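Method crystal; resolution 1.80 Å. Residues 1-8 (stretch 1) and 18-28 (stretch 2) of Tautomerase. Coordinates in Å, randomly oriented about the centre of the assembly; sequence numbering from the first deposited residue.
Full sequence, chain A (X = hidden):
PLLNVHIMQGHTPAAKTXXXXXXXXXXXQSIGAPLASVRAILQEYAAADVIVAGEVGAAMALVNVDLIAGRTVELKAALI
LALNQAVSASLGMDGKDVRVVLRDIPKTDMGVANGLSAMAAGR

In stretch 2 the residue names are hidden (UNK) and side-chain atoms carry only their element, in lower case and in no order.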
ATOM      1  N   PRO A   1      -2.797  10.880  -9.851  1.00 28.24           N
ATOM      2  CA  PRO A   1      -2.582   9.536  -9.295  1.00 23.93           C
ATOM      3  C   PRO A   1      -1.409   9.498  -8.326  1.00 22.80           C
ATOM      4  O   PRO A   1      -0.439  10.235  -8.511  1.00 25.70           O
ATOM      5  CB  PRO A   1      -2.282   8.693 -10.537  1.00 23.21           C
ATOM      6  CG  PRO A   1      -3.051   9.391 -11.634  1.00 26.15           C
ATOM      7  CD  PRO A   1      -2.857  10.855 -11.326  1.00 27.91           C
ATOM      8  N   LEU A   2      -1.500   8.645  -7.312  1.00 22.74           N
ATOM      9  CA  LEU A   2      -0.481   8.523  -6.281  1.00 22.67           C
ATOM     10  C   LEU A   2       0.193   7.170  -6.440  1.00 20.97           C
ATOM     11  O   LEU A   2      -0.449   6.130  -6.262  1.00 20.10           O
ATOM     12  CB  LEU A   2      -1.093   8.684  -4.889  1.00 22.04           C
ATOM     13  CG  LEU A   2      -1.931   9.969  -4.770  1.00 24.23           C
ATOM     14  CD1 LEU A   2      -2.486  10.123  -3.385  1.00 27.49           C
ATOM     15  CD2 LEU A   2      -1.112  11.196  -5.146  1.00 27.29           C
ATOM     16  N   LEU A   3       1.475   7.186  -6.788  1.00 20.41           N
ATOM     17  CA  LEU A   3       2.224   5.971  -7.081  1.00 22.17           C
ATOM     18  C   LEU A   3       3.171   5.648  -5.939  1.00 22.36           C
ATOM     19  O   LEU A   3       3.877   6.530  -5.442  1.00 21.83           O
ATOM     20  CB  LEU A   3       3.028   6.115  -8.374  1.00 18.91           C
ATOM     21  CG  LEU A   3       2.306   5.953  -9.713  1.00 20.47           C
ATOM     22  CD1 LEU A   3       1.230   7.018  -9.917  1.00 21.92           C
ATOM     23  CD2 LEU A   3       3.316   5.988 -10.848  1.00 23.53           C
ATOM     24  N   ASN A   4       3.210   4.386  -5.536  1.00 21.85           N
ATOM     25  CA  ASN A   4       4.300   3.920  -4.696  1.00 21.71           C
ATOM     26  C   ASN A   4       4.949   2.743  -5.396  1.00 24.13           C
ATOM     27  O   ASN A   4       4.260   1.810  -5.834  1.00 22.00           O
ATOM     28  CB  ASN A   4       3.846   3.585  -3.268  1.00 26.17           C
ATOM     29  CG  ASN A   4       2.650   2.685  -3.216  1.00 27.08           C
ATOM     30  OD1 ASN A   4       2.783   1.473  -3.015  1.00 30.59           O
ATOM     31  ND2 ASN A   4       1.466   3.267  -3.346  1.00 29.08           N
ATOM     32  N   VAL A   5       6.270   2.823  -5.536  1.00 20.80           N
ATOM     33  CA  VAL A   5       7.042   1.990  -6.444  1.00 20.78           C
ATOM     34  C   VAL A   5       8.043   1.186  -5.633  1.00 21.58           C
ATOM     35  O   VAL A   5       8.676   1.709  -4.709  1.00 24.89           O
ATOM     36  CB  VAL A   5       7.770   2.849  -7.494  1.00 25.50           C
ATOM     37  CG1 VAL A   5       8.444   1.958  -8.533  1.00 22.62           C
ATOM     38  CG2 VAL A   5       6.785   3.800  -8.127  1.00 27.11           C
ATOM     39  N   HIS A   6       8.206  -0.078  -6.003  1.00 18.67           N
ATOM     40  CA  HIS A   6       8.940  -1.045  -5.202  1.00 23.43           C
ATOM     41  C   HIS A   6       9.891  -1.775  -6.132  1.00 21.71           C
ATOM     42  O   HIS A   6       9.438  -2.425  -7.075  1.00 21.63           O
ATOM     43  CB  HIS A   6       7.958  -2.009  -4.526  1.00 21.79           C
ATOM     44  CG  HIS A   6       6.885  -1.304  -3.754  1.00 23.63           C
ATOM     45  ND1 HIS A   6       6.972  -1.084  -2.395  1.00 23.72           N
ATOM     46  CD2 HIS A   6       5.724  -0.730  -4.155  1.00 23.87           C
ATOM     47  CE1 HIS A   6       5.900  -0.426  -1.988  1.00 25.73           C
ATOM     48  NE2 HIS A   6       5.129  -0.196  -3.037  1.00 23.82           N
ATOM     49  N   ILE A   7      11.198  -1.618  -5.911  1.00 21.81           N
ATOM     50  CA  ILE A   7      12.206  -2.140  -6.827  1.00 20.27           C
ATOM     51  C   ILE A   7      13.281  -2.852  -6.023  1.00 20.43           C
ATOM     52  O   ILE A   7      13.390  -2.700  -4.807  1.00 22.42           O
ATOM     53  CB  ILE A   7      12.837  -1.045  -7.715  1.00 20.41           C
ATOM     54  CG1 ILE A   7      13.592  -0.029  -6.871  1.00 21.28           C
ATOM     55  CG2 ILE A   7      11.772  -0.352  -8.552  1.00 21.19           C
ATOM     56  CD1 ILE A   7      14.394   0.966  -7.705  1.00 25.69           C
ATOM     57  N   MET A   8      14.076  -3.648  -6.726  1.00 23.57           N
ATOM     58  CA  MET A   8      15.188  -4.335  -6.095  1.00 25.29           C
ATOM     59  C   MET A   8      16.315  -3.348  -5.823  1.00 26.18           C
ATOM     60  O   MET A   8      16.528  -2.394  -6.581  1.00 26.69           O
ATOM     61  CB  MET A   8      15.700  -5.470  -6.988  1.00 25.97           C
ATOM     62  CG  MET A   8      14.637  -6.479  -7.400  1.00 26.44           C
ATOM     63  SD  MET A   8      13.730  -7.082  -5.971  1.00 27.59           S
ATOM     64  CE  MET A   8      15.007  -7.937  -5.061  1.00 28.38           C
ATOM     65  N   UNK A  18      15.778   8.730 -12.971  1.00 27.83           N
ATOM     66  CA  UNK A  18      15.148   8.636 -14.281  1.00 29.11           C
ATOM     67  C   UNK A  18      13.871   7.822 -14.219  1.00 25.46           C
ATOM     68  O   UNK A  18      12.907   8.129 -14.930  1.00 27.85           O
ATOM     69  c   UNK A  18      16.121   8.026 -15.293  1.00 29.94           C
ATOM     70  N   UNK A  19      13.838   6.797 -13.365  1.00 27.59           N
ATOM     71  CA  UNK A  19      12.626   5.998 -13.221  1.00 28.12           C
ATOM     72  C   UNK A  19      11.469   6.857 -12.724  1.00 23.89           C
ATOM     73  O   UNK A  19      10.369   6.817 -13.281  1.00 26.22           O
ATOM     74  c   UNK A  19      11.954   3.138 -10.629  1.00 27.20           C
ATOM     75  c   UNK A  19      11.633   4.092 -11.770  1.00 26.06           C
ATOM     76  c   UNK A  19      10.950   3.348 -12.924  1.00 27.34           C
ATOM     77  c   UNK A  19      12.886   4.828 -12.267  1.00 25.53           C
ATOM     78  N   UNK A  20      11.704   7.651 -11.676  1.00 23.39           N
ATOM     79  CA  UNK A  20      10.650   8.506 -11.135  1.00 24.35           C
ATOM     80  C   UNK A  20      10.108   9.456 -12.193  1.00 25.99           C
ATOM     81  O   UNK A  20       8.891   9.601 -12.351  1.00 24.13           O
ATOM     82  c   UNK A  20      11.175   9.292  -9.932  1.00 24.21           C
ATOM     83  c   UNK A  20      10.115   7.972  -8.096  1.00 26.31           C
ATOM     84  c   UNK A  20      12.185   9.350  -7.648  1.00 24.75           C
ATOM     85  c   UNK A  20      11.435   8.492  -8.662  1.00 23.66           C
ATOM     86  N   UNK A  21      11.007  10.123 -12.927  1.00 27.83           N
ATOM     87  CA  UNK A  21      10.571  11.009 -13.998  1.00 25.66           C
ATOM     88  C   UNK A  21       9.823  10.243 -15.082  1.00 25.11           C
ATOM     89  O   UNK A  21       8.805  10.722 -15.596  1.00 25.91           O
ATOM     90  c   UNK A  21      12.470  12.663 -13.628  1.00 30.22           C
ATOM     91  n   UNK A  21      14.896  15.547 -14.172  1.00 42.79           N
ATOM     92  c   UNK A  21      14.244  14.432 -13.411  1.00 40.43           C
ATOM     93  c   UNK A  21      11.775  11.732 -14.597  1.00 27.36           C
ATOM     94  c   UNK A  21      13.557  13.454 -14.344  1.00 33.09           C
ATOM     95  N   UNK A  22      10.322   9.060 -15.458  1.00 26.38           N
ATOM     96  CA  UNK A  22       9.658   8.295 -16.510  1.00 24.62           C
ATOM     97  C   UNK A  22       8.276   7.834 -16.070  1.00 27.94           C
ATOM     98  O   UNK A  22       7.348   7.785 -16.880  1.00 27.92           O
ATOM     99  c   UNK A  22      10.507   7.097 -16.931  1.00 26.80           C
ATOM    100  N   UNK A  23       8.122   7.473 -14.794  1.00 25.30           N
ATOM    101  CA  UNK A  23       6.804   7.075 -14.313  1.00 25.26           C
ATOM    102  C   UNK A  23       5.849   8.256 -14.327  1.00 23.25           C
ATOM    103  O   UNK A  23       4.698   8.131 -14.763  1.00 23.69           O
ATOM    104  c   UNK A  23       6.916   4.072 -13.581  1.00 25.21           C
ATOM    105  c   UNK A  23       6.917   6.496 -12.907  1.00 23.78           C
ATOM    106  c   UNK A  23       7.645   5.156 -12.801  1.00 24.17           C
ATOM    107  c   UNK A  23       7.724   4.788 -11.344  1.00 25.22           C
ATOM    108  N   UNK A  24       6.320   9.421 -13.875  1.00 24.10           N
ATOM    109  CA  UNK A  24       5.458  10.598 -13.854  1.00 25.10           C
ATOM    110  C   UNK A  24       5.009  10.956 -15.266  1.00 26.42           C
ATOM    111  O   UNK A  24       3.812  11.125 -15.529  1.00 26.23           O
ATOM    112  o   UNK A  24       5.444  12.971 -13.315  1.00 27.17           O
ATOM    113  c   UNK A  24       6.189  11.765 -13.189  1.00 25.58           C
ATOM    114  N   UNK A  25       5.955  11.032 -16.206  1.00 27.60           N
ATOM    115  CA  UNK A  25       5.588  11.296 -17.598  1.00 28.77           C
ATOM    116  C   UNK A  25       4.666  10.221 -18.161  1.00 27.01           C
ATOM    117  O   UNK A  25       3.774  10.516 -18.959  1.00 28.17           O
ATOM    118  c   UNK A  25       6.558  12.106 -19.781  1.00 44.20           C
ATOM    119  c   UNK A  25       6.835  11.406 -18.472  1.00 31.87           C
ATOM    120  o   UNK A  25       5.919  13.189 -19.776  1.00 50.22           O
ATOM    121  o   UNK A  25       6.937  11.554 -20.835  1.00 49.81           O
ATOM    122  N   UNK A  26       4.858   8.965 -17.756  1.00 28.72           N
ATOM    123  CA  UNK A  26       3.991   7.905 -18.263  1.00 25.55           C
ATOM    124  C   UNK A  26       2.559   8.114 -17.804  1.00 26.97           C
ATOM    125  O   UNK A  26       1.614   7.826 -18.546  1.00 27.72           O
ATOM    126  c   UNK A  26       4.504   6.532 -17.821  1.00 25.73           C
ATOM    127  N   UNK A  27       2.373   8.634 -16.586  1.00 25.68           N
ATOM    128  CA  UNK A  27       1.022   8.919 -16.109  1.00 25.00           C
ATOM    129  C   UNK A  27       0.402  10.038 -16.931  1.00 25.11           C
ATOM    130  O   UNK A  27      -0.741   9.941 -17.388  1.00 24.67           O
ATOM    131  c   UNK A  27       1.579   8.125 -13.784  1.00 22.99           C
ATOM    132  c   UNK A  27       1.031   9.277 -14.613  1.00 26.54           C
ATOM    133  c   UNK A  27      -0.382   9.639 -14.169  1.00 24.16           C
ATOM    134  N   UNK A  28       1.148  11.126 -17.111  1.00 24.24           N
ATOM    135  CA  UNK A  28       0.645  12.265 -17.870  1.00 28.93           C
ATOM    136  C   UNK A  28       0.294  11.848 -19.294  1.00 29.00           C
ATOM    137  O   UNK A  28      -0.786  12.165 -19.799  1.00 30.57           O
ATOM    138  c   UNK A  28       1.269  14.546 -18.776  1.00 32.24           C
ATOM    139  c   UNK A  28       1.879  13.902 -16.409  1.00 29.54           C
ATOM    140  c   UNK A  28       1.684  13.404 -17.843  1.00 30.83           C
TER

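Position 18 carries one side-chain carbon that touches nothing on stretch 1; CB lies 10.5 Å from CD1 of Ile 7, its nearest atom there. A lone CB makes it Ala 18.

Position 19 has four carbons forked at the second, the leucine pattern, since isoleucine would branch at the first. CA-to-CB points toward the strand, and one terminal carbon lies 4.1 Å from CG2 of Ile 7 and 4.3 Å from CG1 of Val 5. This is Leu 19, with chi1 t and chi2 p; the carbon in both contacts is CD2.

Position 20 repeats the four-carbon fork, but its CA-to-CB bond points sideways. Its end comes nearer, yet a terminal carbon stops 5.3 Å from CG2 of Val 5, beyond contact range. It is Leu 20, with chi1 m and chi2 t.

Position 21 is an unbranched row of four carbons ending in nitrogen, which identifies Lys 21. The chain is exposed and out of reach of the strand; chi2 to chi4 are all t, so it is extended beyond CB.

Position 22 again has a single carbon; its CB is 9.5 Å from CD2 of Leu 3. It is Ala 22. Its backbone N donates to O of Ala 18 at 2.8 Å, an i to i-4 helical bond.

Position 23 has four carbons forked at the second, and its CA-to-CB bond points toward the strand. One terminal carbon approaches CG2 of Val 5 to 3.5 Å, and CB lies 4.2 Å from CD2 of Leu 3. It is Leu 23, and the terminal carbon is CD1.

Position 24 shows one carbon followed by one oxygen, with no second branch atom to suggest threonine. It is Ser 24, buried but with CA-to-CB directed sideways, and its CB stays 6.9 Å from CD2 of Leu 3.

Position 25 has two carbons, the second carrying two oxygens. The short carboxylate is Asp 25, exposed and out of reach of the strand.

Position 26 is a lone carbon, CB, 7.1 Å from CD2 of Leu 3, hence Ala 26.

Position 27 has three carbons, the first carrying the other two, and no oxygen. Its CA-to-CB bond points toward the strand: one branch carbon is 3.7 Å from CG of Pro 1, the other 4.0 Å from CD2 of Leu 3. This is Val 27, chi1 t; CG1 meets the proline and CG2 the leucine.

Position 28 has the same three-carbon fork, but its nearest branch carbon is 7.6 Å from CD of Pro 1, out of contact. It is Val 28.

The contact is wholly apolar, with no hydrogen bond across it and 292 Å² buried in all. Its helical side consists of Leu 19, Leu 23 and Val 27, spaced four apart so that successive turns present them to the strand. Strand alternation supplies Leu 3, Val 5 and Ile 7, with Pro 1 continuing the series. The N-to-C directions differ by 145°, so the pairing runs in reverse, from Pro 1 against Val 27 to Ile 7 against Leu 19. Axes 10.6 Å apart leave room for these side chains to meet between the backbones.

Stretch 2, residues 18-28: ALLKALSDAVV
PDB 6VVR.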